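Local coordinates for glycoside hydrolase family 88 protein (Bacteroides vulgatus, PDB 4Q88) that is of unknown function but probably acts as a hydrolase on carbohydrate glycosidic bonds, at residues A[19-24]-A[53-58]; A[41-46]-A[144-149]; A[47-52]-A[62-67]; A[218-223]-A[278-283]; A[284-289]-A[295-300]. All blocks are in the same frame, centred on the assembly; numbering follows the deposited sequence.

In the fold
The chain is consistent with the (alpha/alpha)6 barrel of the six-hairpin glycosidases, an inner ring of helices wrapped by an outer one. Contacts 1, 2 and 3 share the inner helix 39-55: contacts 1 and 3 tie it to the outer helices 13-30 and 58-70 with centres about 10 Å apart, and contact 2 joins it across the middle of the barrel to helix 144-159. A probable hydrogen bond of 2.6 Å from Asn24 OD1 to Tyr44 OH links contacts 1 and 2. Contact 4, about 13 Å from contact 2 centre to centre, touches it through Met149 and Ala218. Helix 272-287 then carries contact 4 into contact 5 at the periphery, their centres about 10 Å apart.

Contact 1 of 5, residues A[19-24]-A[53-58]; sequences IIHRVN and ALTGNK
Ile20 and Leu54 make the tight part of this contact between outer helix 13-30 and the end of inner helix 39-55, two layers of a probable (alpha/alpha)6 barrel. The side chains cross at about a right angle, and methyl CD1 of Ile20 sits 3.7 Å from CD2 of Leu54. Ala351 and Val355 of helix 341-358 also pack on Ile20. Toward the surface the fit is looser. Thr55 CG2 and Asn57 ND2 lie oblique to the His21 ring, 4.1 Å and 4.3 Å from its CE1, while ND1 of His21 is held by the hydroxyl of Tyr60. Gly56, with positive phi, leads the chain out of helix 39-55, and Asn57 then caps helix 58-70 by accepting Tyr60 N on OD1. The first torsion of Thr55 (chi1 69°) sets OG1 between the backbone N and the carbonyl carbon, where it also bonds Val51 O, and leaves CG2 to face His21. With an alanine here, the His21 ring would probably lose its methyl neighbour and the N-H of Asn57 its acceptor. That acceptor closes an ST turn: Asn57 N to Thr55 OG1 is 3.2 Å, with an N-H...O angle of 146°.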
# COMPACT_ATOMS: atom_id res chain seq x y z
N ILE A 19 -2.04 14.87 15.35
CA ILE A 19 -2.78 13.67 14.89
C ILE A 19 -1.84 12.51 14.62
O ILE A 19 -2.03 11.41 15.13
CB ILE A 19 -3.63 13.97 13.65
CG1 ILE A 19 -4.81 14.89 14.06
CG2 ILE A 19 -4.14 12.67 13.03
CD1 ILE A 19 -5.57 15.49 12.90
N ILE A 20 -0.78 12.79 13.85
CA ILE A 20 0.19 11.78 13.49
C ILE A 20 0.79 11.16 14.74
O ILE A 20 0.84 9.94 14.91
CB ILE A 20 1.25 12.37 12.55
CG1 ILE A 20 0.61 12.62 11.17
CG2 ILE A 20 2.42 11.43 12.38
CD1 ILE A 20 1.50 13.39 10.22
N HIS A 21 1.23 12.01 15.66
CA HIS A 21 1.84 11.48 16.86
C HIS A 21 0.82 10.76 17.77
O HIS A 21 1.16 9.75 18.35
CB HIS A 21 2.57 12.59 17.61
CG HIS A 21 3.78 13.09 16.91
ND1 HIS A 21 4.85 12.28 16.63
CD2 HIS A 21 4.10 14.32 16.46
CE1 HIS A 21 5.80 13.00 16.06
NE2 HIS A 21 5.35 14.22 15.90
N ARG A 22 -0.41 11.27 17.87
CA ARG A 22 -1.47 10.61 18.65
C ARG A 22 -1.69 9.18 18.17
O ARG A 22 -1.64 8.20 18.94
CB ARG A 22 -2.77 11.39 18.55
CG ARG A 22 -3.83 10.86 19.49
CD ARG A 22 -5.23 11.36 19.25
NE ARG A 22 -5.35 12.68 18.64
CZ ARG A 22 -6.43 13.08 17.97
NH1 ARG A 22 -7.47 12.27 17.80
NH2 ARG A 22 -6.45 14.27 17.41
N VAL A 23 -1.87 9.04 16.85
CA VAL A 23 -2.10 7.72 16.23
C VAL A 23 -0.91 6.79 16.38
O VAL A 23 -1.08 5.62 16.76
CB VAL A 23 -2.48 7.88 14.74
CG1 VAL A 23 -2.53 6.54 14.00
CG2 VAL A 23 -3.78 8.64 14.60
N ASN A 24 0.28 7.30 16.11
CA ASN A 24 1.45 6.45 16.11
C ASN A 24 1.85 6.06 17.53
O ASN A 24 2.25 4.92 17.75
CB ASN A 24 2.63 7.06 15.35
CG ASN A 24 3.45 6.00 14.61
OD1 ASN A 24 2.93 4.92 14.27
ND2 ASN A 24 4.73 6.27 14.40
N ALA A 53 10.42 9.60 8.09
CA ALA A 53 10.88 10.55 7.07
C ALA A 53 10.39 11.97 7.32
O ALA A 53 11.07 12.95 7.00
CB ALA A 53 10.44 10.09 5.67
N LEU A 54 9.15 12.10 7.78
CA LEU A 54 8.53 13.41 7.97
C LEU A 54 9.04 14.06 9.23
O LEU A 54 9.13 15.28 9.28
CB LEU A 54 7.02 13.28 8.12
CG LEU A 54 6.22 14.55 8.23
CD1 LEU A 54 6.17 15.29 6.91
CD2 LEU A 54 4.81 14.19 8.70
N THR A 55 9.38 13.27 10.23
CA THR A 55 9.60 13.80 11.58
C THR A 55 10.99 13.59 12.16
O THR A 55 11.38 14.26 13.13
CB THR A 55 8.61 13.18 12.62
OG1 THR A 55 8.91 11.79 12.84
CG2 THR A 55 7.14 13.40 12.23
N GLY A 56 11.72 12.63 11.65
CA GLY A 56 13.00 12.27 12.22
C GLY A 56 12.98 11.67 13.60
O GLY A 56 14.02 11.62 14.26
N ASN A 57 11.84 11.17 14.03
CA ASN A 57 11.67 10.73 15.40
C ASN A 57 12.47 9.46 15.65
O ASN A 57 12.22 8.42 15.05
CB ASN A 57 10.18 10.55 15.71
CG ASN A 57 9.92 10.17 17.16
OD1 ASN A 57 10.37 9.14 17.62
ND2 ASN A 57 9.16 10.99 17.87
N LYS A 58 13.46 9.52 16.56
CA LYS A 58 14.32 8.34 16.78
C LYS A 58 13.67 7.19 17.53
O LYS A 58 14.09 6.06 17.36
CB LYS A 58 15.64 8.72 17.47
CG LYS A 58 16.60 9.45 16.54
CD LYS A 58 17.80 10.01 17.33
CE LYS A 58 18.78 10.78 16.45
NZ LYS A 58 18.31 12.16 16.10

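Contact 2 of 5, residues A[41-46]-A[144-149]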
# COMPACT_ATOMS: atom_id res chain seq x y z
N ASN A 41 1.63 -6.48 9.57
CA ASN A 41 2.62 -5.72 10.33
C ASN A 41 3.56 -4.94 9.43
O ASN A 41 3.89 -3.78 9.71
CB ASN A 41 3.43 -6.67 11.21
CG ASN A 41 2.58 -7.32 12.28
OD1 ASN A 41 1.71 -6.68 12.87
ND2 ASN A 41 2.90 -8.56 12.61
N ALA A 42 3.97 -5.55 8.32
CA ALA A 42 4.91 -4.91 7.45
C ALA A 42 4.33 -3.65 6.80
O ALA A 42 5.05 -2.69 6.59
CB ALA A 42 5.37 -5.87 6.34
N VAL A 43 3.03 -3.65 6.49
CA VAL A 43 2.38 -2.42 5.94
C VAL A 43 2.38 -1.31 7.03
O VAL A 43 2.65 -0.18 6.74
CB VAL A 43 0.98 -2.69 5.39
CG1 VAL A 43 0.23 -1.37 5.06
CG2 VAL A 43 1.12 -3.54 4.15
N TYR A 44 2.11 -1.68 8.28
CA TYR A 44 2.17 -0.73 9.38
C TYR A 44 3.60 -0.10 9.34
O TYR A 44 3.75 1.14 9.37
CB TYR A 44 1.86 -1.31 10.75
CG TYR A 44 2.39 -0.32 11.78
CD1 TYR A 44 1.71 0.87 12.05
CD2 TYR A 44 3.65 -0.50 12.34
CE1 TYR A 44 2.26 1.84 12.91
CE2 TYR A 44 4.21 0.45 13.20
CZ TYR A 44 3.51 1.60 13.48
OH TYR A 44 4.09 2.57 14.26
N HIS A 45 4.64 -0.94 9.23
CA HIS A 45 6.02 -0.40 9.19
C HIS A 45 6.26 0.52 8.02
O HIS A 45 7.02 1.45 8.17
CB HIS A 45 7.09 -1.48 9.34
CG HIS A 45 7.13 -2.01 10.73
ND1 HIS A 45 7.78 -1.33 11.74
CD2 HIS A 45 6.46 -3.02 11.32
CE1 HIS A 45 7.60 -1.98 12.87
NE2 HIS A 45 6.77 -2.99 12.65
N THR A 46 5.69 0.28 6.84
CA THR A 46 5.76 1.31 5.77
C THR A 46 5.20 2.68 6.20
O THR A 46 5.78 3.73 5.91
CB THR A 46 5.14 0.85 4.41
OG1 THR A 46 3.71 0.76 4.46
CG2 THR A 46 5.72 -0.47 4.01
N ALA A 144 -0.58 -7.30 -4.30
CA ALA A 144 0.82 -7.58 -4.53
C ALA A 144 1.54 -6.37 -5.05
O ALA A 144 2.75 -6.21 -4.78
CB ALA A 144 1.03 -8.69 -5.53
N LEU A 145 0.85 -5.53 -5.81
CA LEU A 145 1.52 -4.34 -6.26
C LEU A 145 2.06 -3.44 -5.15
O LEU A 145 3.16 -2.88 -5.29
CB LEU A 145 0.65 -3.53 -7.24
CG LEU A 145 0.10 -4.29 -8.47
CD1 LEU A 145 -0.63 -3.29 -9.37
CD2 LEU A 145 1.23 -4.96 -9.24
N TYR A 146 1.29 -3.19 -4.10
CA TYR A 146 1.84 -2.45 -3.00
C TYR A 146 2.88 -3.28 -2.27
O TYR A 146 3.90 -2.72 -1.82
CB TYR A 146 0.72 -2.00 -2.04
CG TYR A 146 1.24 -1.11 -0.93
CD1 TYR A 146 1.78 -1.66 0.23
CD2 TYR A 146 1.26 0.27 -1.06
CE1 TYR A 146 2.30 -0.82 1.22
CE2 TYR A 146 1.74 1.09 -0.09
CZ TYR A 146 2.31 0.55 1.05
OH TYR A 146 2.82 1.41 2.00
N MSE A 147 2.64 -4.58 -2.11
CA MSE A 147 3.58 -5.37 -1.32
C MSE A 147 4.99 -5.38 -1.96
O MSE A 147 6.01 -5.35 -1.27
CB MSE A 147 3.05 -6.78 -1.15
CG MSE A 147 1.68 -6.90 -0.49
SE MSE A 147 1.42 -5.78 1.11
CE MSE A 147 -0.42 -5.24 0.65
N VAL A 148 5.03 -5.44 -3.27
CA VAL A 148 6.27 -5.75 -3.99
C VAL A 148 6.78 -4.71 -4.96
O VAL A 148 8.03 -4.55 -5.09
CB VAL A 148 6.24 -7.16 -4.62
CG1 VAL A 148 7.64 -7.64 -4.91
CG2 VAL A 148 5.57 -8.19 -3.72
N MSE A 149 5.93 -3.93 -5.63
CA MSE A 149 6.50 -2.94 -6.55
C MSE A 149 7.52 -2.03 -5.86
O MSE A 149 8.58 -1.76 -6.43
CB MSE A 149 5.53 -2.05 -7.36
CG MSE A 149 4.69 -2.84 -8.35
SE MSE A 149 3.94 -1.78 -9.80
CE MSE A 149 3.02 -0.51 -8.68
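Thr46 and Tyr146 approach from opposite directions, and the phenol hydroxyl OH donates to Thr46 OG1 over 2.7 Å. The threonine oxygen lies in the plane of the Tyr146 ring, at its edge, so the bond stays in the ring plane, bent at the phenol oxygen. OG1 donates onward to Val43 O, also at 2.7 Å, in the carbonyl plane and on a lone pair with a C=O...OG1 angle of 129°. The result is a short relay from phenol to hydroxyl to main-chain carbonyl, which satisfies two buried hydroxyls. It depends on the first torsion of Thr46 (chi1 71°), which sets OG1 between backbone N and carbonyl carbon, within reach of both partners. The helices, 39-55 and 144-159, are inner helices of what is consistent with an (alpha/alpha)6 barrel; their segment axes come within 11.5 Å, 65° from parallel, close to the centre of the chain. Beside the polar pair, Val43 presents CG2 to two side chains. It meets the selenium of selenomethionine Met147 at 3.8 Å, the two chains crossing at about a right angle, and lies obliquely to the Tyr146 ring, 4.2 Å from CE1. A valine in place of Thr46 would probably leave the Tyr146 hydroxyl without its acceptor, and Val43 O without the hydroxyl that bonds it. Trp214 of helix 209-225 meets both Tyr146 and Met147, and Leu349 and Phe342 of helix 341-358 pack against Tyr146 and Val43 respectively.

Contact 3 of 5, residues A[47-52]-A[62-67]; sequences GNMEVC and QYSIDW
Successive antiparallel helices, 39-55 on the inside and 58-70 on the outside, meet here through Asn48 and Ser64, with segment axes 10.2 Å apart and their directions 143° from parallel. Asn48 ND2 donates to Ser64 OG at 2.9 Å. The N-H...O angle of 163° is nearly straight, and the hydroxyl oxygen lies in the amide plane of Asn48. CG stands anti to the backbone N (chi1 -169°), which swings the amide across the gap between the helices. The same amide nitrogen also bonds Tyr60 O, and OD1 takes an N-H from Asn24 of helix 13-30; with both ends of the amide engaged, its flip is fixed. Ser64 OG is gripped a second time, by His45 ND1 one turn earlier on helix 39-55, so a single small hydroxyl joins two side chains of the facing helix. Selenomethionine Met49, its chain bent back at both outer torsions, packs beside the polar pair, SE 3.9 Å from Ser64 CB. This buried hydrogen-bonded seam joins an inner helix to the outer helix that follows it, as in the helical hairpins that give the six-hairpin glycosidases their name.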
# COMPACT_ATOMS: atom_id res chain seq x y z
N GLY A 47 4.11 2.68 6.95
CA GLY A 47 3.59 3.90 7.52
C GLY A 47 4.51 4.54 8.52
O GLY A 47 4.78 5.74 8.49
N ASN A 48 5.05 3.71 9.41
CA ASN A 48 6.01 4.21 10.41
C ASN A 48 7.24 4.82 9.76
O ASN A 48 7.73 5.88 10.17
CB ASN A 48 6.40 3.11 11.38
CG ASN A 48 7.17 3.65 12.58
OD1 ASN A 48 6.75 4.60 13.22
ND2 ASN A 48 8.26 3.03 12.90
N MSE A 49 7.76 4.18 8.70
CA MSE A 49 8.93 4.74 8.03
C MSE A 49 8.59 6.09 7.36
O MSE A 49 9.45 7.02 7.26
CB MSE A 49 9.45 3.67 7.03
CG MSE A 49 10.05 2.37 7.61
SE MSE A 49 11.39 2.85 8.98
CE MSE A 49 12.64 3.95 8.00
N GLU A 50 7.37 6.21 6.86
CA GLU A 50 6.88 7.50 6.34
C GLU A 50 6.88 8.58 7.44
O GLU A 50 7.38 9.71 7.21
CB GLU A 50 5.50 7.36 5.75
CG GLU A 50 5.13 8.48 4.80
CD GLU A 50 5.89 8.41 3.48
OE1 GLU A 50 6.32 7.32 3.05
OE2 GLU A 50 6.06 9.48 2.83
N VAL A 51 6.39 8.24 8.61
CA VAL A 51 6.44 9.16 9.78
C VAL A 51 7.88 9.53 10.15
O VAL A 51 8.17 10.70 10.41
CB VAL A 51 5.72 8.60 11.01
CG1 VAL A 51 5.70 9.62 12.15
CG2 VAL A 51 4.29 8.26 10.64
N CYS A 52 8.77 8.55 10.11
CA CYS A 52 10.19 8.84 10.38
C CYS A 52 10.78 9.77 9.35
O CYS A 52 11.58 10.69 9.69
CB CYS A 52 11.03 7.60 10.45
SG CYS A 52 10.64 6.56 11.85
N GLN A 62 13.40 3.34 16.11
CA GLN A 62 13.84 2.21 16.89
C GLN A 62 12.74 1.17 16.95
O GLN A 62 13.03 -0.03 17.08
CB GLN A 62 14.16 2.64 18.33
CG GLN A 62 14.87 1.53 19.12
CD GLN A 62 16.23 1.21 18.52
OE1 GLN A 62 16.96 2.11 18.16
NE2 GLN A 62 16.55 -0.06 18.38
N TYR A 63 11.48 1.58 16.85
CA TYR A 63 10.38 0.59 16.81
C TYR A 63 10.50 -0.33 15.58
O TYR A 63 10.33 -1.57 15.68
CB TYR A 63 9.02 1.28 16.89
CG TYR A 63 7.83 0.39 17.10
CD1 TYR A 63 7.13 -0.11 16.01
CD2 TYR A 63 7.34 0.12 18.37
CE1 TYR A 63 6.02 -0.92 16.18
CE2 TYR A 63 6.22 -0.72 18.55
CZ TYR A 63 5.56 -1.23 17.43
OH TYR A 63 4.44 -2.01 17.54
N SER A 64 10.77 0.27 14.42
CA SER A 64 11.00 -0.51 13.19
C SER A 64 12.29 -1.34 13.26
O SER A 64 12.34 -2.48 12.79
CB SER A 64 10.95 0.37 11.93
OG SER A 64 9.60 0.74 11.67
N ILE A 65 13.35 -0.80 13.83
CA ILE A 65 14.61 -1.54 13.95
C ILE A 65 14.38 -2.74 14.85
O ILE A 65 14.83 -3.84 14.54
CB ILE A 65 15.74 -0.66 14.52
CG1 ILE A 65 16.14 0.43 13.52
CG2 ILE A 65 16.95 -1.50 14.95
CD1 ILE A 65 16.98 1.55 14.09
N ASP A 66 13.66 -2.56 15.93
CA ASP A 66 13.42 -3.65 16.90
C ASP A 66 12.60 -4.74 16.23
O ASP A 66 12.79 -5.93 16.46
CB ASP A 66 12.71 -3.14 18.16
CG ASP A 66 13.61 -2.33 19.07
OD1 ASP A 66 14.83 -2.20 18.79
OD2 ASP A 66 13.05 -1.71 20.02
N TRP A 67 11.65 -4.34 15.39
CA TRP A 67 10.89 -5.35 14.61
C TRP A 67 11.73 -6.08 13.60
O TRP A 67 11.64 -7.31 13.49
CB TRP A 67 9.71 -4.68 13.91
CG TRP A 67 8.92 -5.48 12.91
CD1 TRP A 67 7.98 -6.42 13.17
CD2 TRP A 67 8.91 -5.27 11.51
NE1 TRP A 67 7.37 -6.84 12.00
CE2 TRP A 67 7.94 -6.16 10.95
CE3 TRP A 67 9.64 -4.44 10.64
CZ2 TRP A 67 7.67 -6.20 9.58
CZ3 TRP A 67 9.37 -4.49 9.28
CH2 TRP A 67 8.40 -5.38 8.76

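Contact 4 of 5, residues A[218-223]-A[278-283]; sequences AFAKVL and FTYGFL
The ring of Tyr280 leans obliquely on two neighbours of helix 209-225: its CE2 is 4.0 Å from Ala220 CB, and its OH is 3.9 Å from Lys221 CG, the lysine chain crossing the tyrosine at about a right angle. Flanking rings turn elsewhere: Phe282 meets Phe216 edge-to-face, and Phe278 meets Trp257 with the planes at about 60°. Helices 209-225 and 272-287 both belong to the inner ring of what is consistent with an (alpha/alpha)6 barrel. Ala220 and Gly281 bring their CA atoms to 5.9 Å, and the close approach is consistent with the small size of both residues at this point. Further along, Ala220 CB also touches the Trp284 ring. In Tyr280, CG anti to the backbone N (chi1 170°) directs the ring toward helix 209-225, where CE2 meets the alanine methyl obliquely. Lys221 leads its aliphatic part past the tyrosine oxygen and against Tyr146 of helix 144-159, then bends at its last two torsions, which carries the ammonium group to a water. One water joins the two polar ends in this buried setting: it accepts from Lys221 NZ at 2.9 Å and donates to Tyr280 OH at 2.7 Å.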
# COMPACT_ATOMS: atom_id res chain seq x y z
N ALA A 218 0.86 2.17 -4.57
CA ALA A 218 2.04 1.52 -5.14
C ALA A 218 2.67 2.31 -6.24
O ALA A 218 3.93 2.46 -6.28
CB ALA A 218 1.73 0.09 -5.58
N PHE A 219 1.88 2.79 -7.19
CA PHE A 219 2.47 3.55 -8.29
C PHE A 219 3.08 4.83 -7.80
O PHE A 219 4.14 5.25 -8.29
CB PHE A 219 1.42 3.86 -9.38
CG PHE A 219 1.21 2.71 -10.30
CD1 PHE A 219 2.17 2.37 -11.21
CD2 PHE A 219 0.08 1.93 -10.25
CE1 PHE A 219 2.01 1.31 -12.09
CE2 PHE A 219 -0.08 0.83 -11.07
CZ PHE A 219 0.90 0.52 -12.01
N ALA A 220 2.46 5.47 -6.80
CA ALA A 220 3.12 6.64 -6.19
C ALA A 220 4.47 6.31 -5.59
O ALA A 220 5.51 7.02 -5.82
CB ALA A 220 2.23 7.27 -5.13
N LYS A 221 4.53 5.21 -4.84
CA LYS A 221 5.80 4.79 -4.25
C LYS A 221 6.86 4.40 -5.31
O LYS A 221 8.06 4.65 -5.12
CB LYS A 221 5.60 3.68 -3.25
CG LYS A 221 4.93 4.18 -1.96
CD LYS A 221 4.44 3.08 -1.09
CE LYS A 221 5.47 2.45 -0.22
NZ LYS A 221 6.13 3.36 0.77
N VAL A 222 6.42 3.77 -6.38
CA VAL A 222 7.32 3.47 -7.48
C VAL A 222 7.89 4.78 -8.05
O VAL A 222 9.14 4.93 -8.16
CB VAL A 222 6.63 2.67 -8.59
CG1 VAL A 222 7.42 2.74 -9.90
CG2 VAL A 222 6.45 1.22 -8.20
N LEU A 223 7.01 5.74 -8.37
CA LEU A 223 7.43 6.98 -8.98
C LEU A 223 8.28 7.85 -8.03
O LEU A 223 9.17 8.59 -8.49
CB LEU A 223 6.21 7.76 -9.52
CG LEU A 223 5.58 7.07 -10.73
CD1 LEU A 223 4.20 7.62 -11.00
CD2 LEU A 223 6.50 7.18 -11.96
N PHE A 278 -5.99 5.87 -1.29
CA PHE A 278 -6.29 6.82 -2.38
C PHE A 278 -5.85 8.24 -2.00
O PHE A 278 -5.29 8.96 -2.80
CB PHE A 278 -7.76 6.85 -2.71
CG PHE A 278 -8.30 5.54 -3.31
CD1 PHE A 278 -7.61 4.87 -4.29
CD2 PHE A 278 -9.53 5.07 -2.93
CE1 PHE A 278 -8.13 3.74 -4.89
CE2 PHE A 278 -10.05 3.91 -3.48
CZ PHE A 278 -9.33 3.22 -4.46
N THR A 279 -6.15 8.64 -0.76
CA THR A 279 -5.83 9.99 -0.33
C THR A 279 -4.32 10.22 -0.41
O THR A 279 -3.86 11.31 -0.81
CB THR A 279 -6.40 10.24 1.09
OG1 THR A 279 -7.82 10.04 1.06
CG2 THR A 279 -6.10 11.65 1.55
N TYR A 280 -3.55 9.23 0.09
CA TYR A 280 -2.10 9.28 -0.04
C TYR A 280 -1.69 9.50 -1.46
O TYR A 280 -0.86 10.39 -1.80
CB TYR A 280 -1.44 7.99 0.52
CG TYR A 280 0.04 7.90 0.18
CD1 TYR A 280 0.96 8.81 0.74
CD2 TYR A 280 0.51 6.99 -0.76
CE1 TYR A 280 2.31 8.76 0.38
CE2 TYR A 280 1.88 6.96 -1.11
CZ TYR A 280 2.76 7.82 -0.53
OH TYR A 280 4.08 7.79 -0.88
N GLY A 281 -2.25 8.71 -2.35
CA GLY A 281 -1.84 8.78 -3.75
C GLY A 281 -2.18 10.13 -4.38
O GLY A 281 -1.34 10.70 -5.12
N PHE A 282 -3.35 10.67 -4.06
CA PHE A 282 -3.76 11.95 -4.65
C PHE A 282 -2.86 13.09 -4.10
O PHE A 282 -2.37 13.91 -4.84
CB PHE A 282 -5.21 12.26 -4.30
CG PHE A 282 -6.23 11.48 -5.14
CD1 PHE A 282 -6.31 11.71 -6.47
CD2 PHE A 282 -7.12 10.63 -4.56
CE1 PHE A 282 -7.25 11.07 -7.26
CE2 PHE A 282 -8.09 10.02 -5.33
CZ PHE A 282 -8.13 10.21 -6.68
N LEU A 283 -2.64 13.07 -2.79
CA LEU A 283 -1.78 14.12 -2.18
C LEU A 283 -0.36 14.04 -2.76
O LEU A 283 0.22 15.07 -3.13
CB LEU A 283 -1.79 13.96 -0.67
CG LEU A 283 -3.07 14.35 0.05
CD1 LEU A 283 -3.00 13.77 1.46
CD2 LEU A 283 -3.29 15.88 0.05
O HOH W 1 5.36 6.12 0.89

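Contact 5 of 5, residues A[284-289]-A[295-300]; sequences WGINNG and IYSPIV
Ile286 meets the other helix with one methyl: CD1 lies 3.7 Å from Tyr296 CB, 3.9 Å from Ser297 OG and 4.0 Å from Val300 CG1. The extended isoleucine chain (chi2 171°) pushes this methyl into the dip between the three residues and crosses Tyr296 obliquely. Only the root of Tyr296 takes part, because its ring leads away to pack on Ala244 and Ala248 of helix 233-249. Ser297 OG bonds Ala293 O, so it meets CD1 only by van der Waals contact. The helices involved are successive ones, inner 272-287 and outer 293-311, of a probable (alpha/alpha)6 barrel, and the turn between them starts with a Schellman motif. In it Gly289, at positive phi, is the C-prime residue: its N bonds Ile286 O, and Leu290 N bonds Gly285 O. Behind the isoleucine, Asn288 folds its amide back over one face of the Trp284 indole, ND2 3.0 Å above the ring plane toward the rim. The same ND2 donates to Trp284 O at 2.9 Å, with an N-H...O angle of 164°. On the opposing helix a kink follows Ser297, where Pro298 has no N-H to offer the preceding turn, while Val300 N returns to Tyr296 O.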
# COMPACT_ATOMS: atom_id res chain seq x y z
N TRP A 284 0.21 12.83 -2.84
CA TRP A 284 1.57 12.64 -3.41
C TRP A 284 1.62 13.17 -4.86
O TRP A 284 2.54 13.94 -5.26
CB TRP A 284 2.03 11.16 -3.34
CG TRP A 284 3.40 11.05 -3.84
CD1 TRP A 284 4.54 11.26 -3.12
CD2 TRP A 284 3.81 10.83 -5.19
NE1 TRP A 284 5.64 11.13 -3.93
CE2 TRP A 284 5.21 10.94 -5.22
CE3 TRP A 284 3.11 10.64 -6.40
CZ2 TRP A 284 5.95 10.80 -6.40
CZ3 TRP A 284 3.87 10.47 -7.58
CH2 TRP A 284 5.24 10.58 -7.55
N GLY A 285 0.62 12.77 -5.65
CA GLY A 285 0.51 13.21 -7.05
C GLY A 285 0.43 14.73 -7.22
O GLY A 285 1.08 15.28 -8.09
N ILE A 286 -0.31 15.40 -6.37
CA ILE A 286 -0.43 16.85 -6.44
C ILE A 286 0.90 17.46 -5.99
O ILE A 286 1.46 18.34 -6.66
CB ILE A 286 -1.60 17.34 -5.54
CG1 ILE A 286 -2.97 16.88 -6.09
CG2 ILE A 286 -1.55 18.86 -5.39
CD1 ILE A 286 -4.10 17.16 -5.10
N ASN A 287 1.44 16.94 -4.87
CA ASN A 287 2.70 17.47 -4.31
C ASN A 287 3.88 17.30 -5.26
O ASN A 287 4.87 18.08 -5.19
CB ASN A 287 3.02 16.75 -3.00
CG ASN A 287 2.12 17.18 -1.88
OD1 ASN A 287 1.44 18.20 -1.99
ND2 ASN A 287 2.06 16.38 -0.83
N ASN A 288 3.81 16.31 -6.13
CA ASN A 288 4.91 15.99 -7.00
C ASN A 288 4.69 16.34 -8.46
O ASN A 288 5.46 15.89 -9.36
CB ASN A 288 5.37 14.57 -6.79
CG ASN A 288 6.08 14.38 -5.45
OD1 ASN A 288 7.31 14.54 -5.34
ND2 ASN A 288 5.31 14.12 -4.41
N GLY A 289 3.65 17.14 -8.71
CA GLY A 289 3.43 17.72 -10.03
C GLY A 289 2.90 16.85 -11.15
O GLY A 289 2.96 17.24 -12.32
N ILE A 295 -7.92 20.51 -10.06
CA ILE A 295 -8.84 19.40 -10.30
C ILE A 295 -8.92 18.47 -9.09
O ILE A 295 -10.00 18.10 -8.65
CB ILE A 295 -8.42 18.61 -11.56
CG1 ILE A 295 -8.67 19.48 -12.79
CG2 ILE A 295 -9.18 17.27 -11.62
CD1 ILE A 295 -8.08 18.90 -14.06
N TYR A 296 -7.78 18.11 -8.54
CA TYR A 296 -7.75 17.08 -7.50
C TYR A 296 -7.79 17.60 -6.08
O TYR A 296 -8.02 16.81 -5.19
CB TYR A 296 -6.59 16.12 -7.68
CG TYR A 296 -6.79 15.30 -8.94
CD1 TYR A 296 -7.69 14.24 -8.95
CD2 TYR A 296 -6.15 15.62 -10.10
CE1 TYR A 296 -7.94 13.53 -10.12
CE2 TYR A 296 -6.36 14.90 -11.26
CZ TYR A 296 -7.29 13.85 -11.25
OH TYR A 296 -7.47 13.15 -12.39
N SER A 297 -7.55 18.90 -5.86
CA SER A 297 -7.57 19.41 -4.45
C SER A 297 -9.00 19.24 -3.80
O SER A 297 -9.09 18.84 -2.68
CB SER A 297 -6.89 20.81 -4.30
OG SER A 297 -5.47 20.79 -4.55
N PRO A 298 -10.10 19.42 -4.51
CA PRO A 298 -11.43 19.12 -3.94
C PRO A 298 -11.65 17.65 -3.52
O PRO A 298 -12.35 17.35 -2.53
CB PRO A 298 -12.40 19.48 -5.06
CG PRO A 298 -11.63 20.41 -5.94
CD PRO A 298 -10.20 20.03 -5.85
N ILE A 299 -11.08 16.74 -4.29
CA ILE A 299 -11.17 15.31 -3.97
C ILE A 299 -10.43 15.05 -2.65
O ILE A 299 -10.93 14.34 -1.75
CB ILE A 299 -10.53 14.46 -5.11
CG1 ILE A 299 -11.17 14.78 -6.44
CG2 ILE A 299 -10.54 12.97 -4.81
CD1 ILE A 299 -12.65 14.50 -6.57
N VAL A 300 -9.21 15.60 -2.53
CA VAL A 300 -8.42 15.37 -1.34
C VAL A 300 -9.04 16.09 -0.14
O VAL A 300 -8.96 15.57 0.97
CB VAL A 300 -6.90 15.72 -1.44
CG1 VAL A 300 -6.23 14.92 -2.53
CG2 VAL A 300 -6.59 17.17 -1.62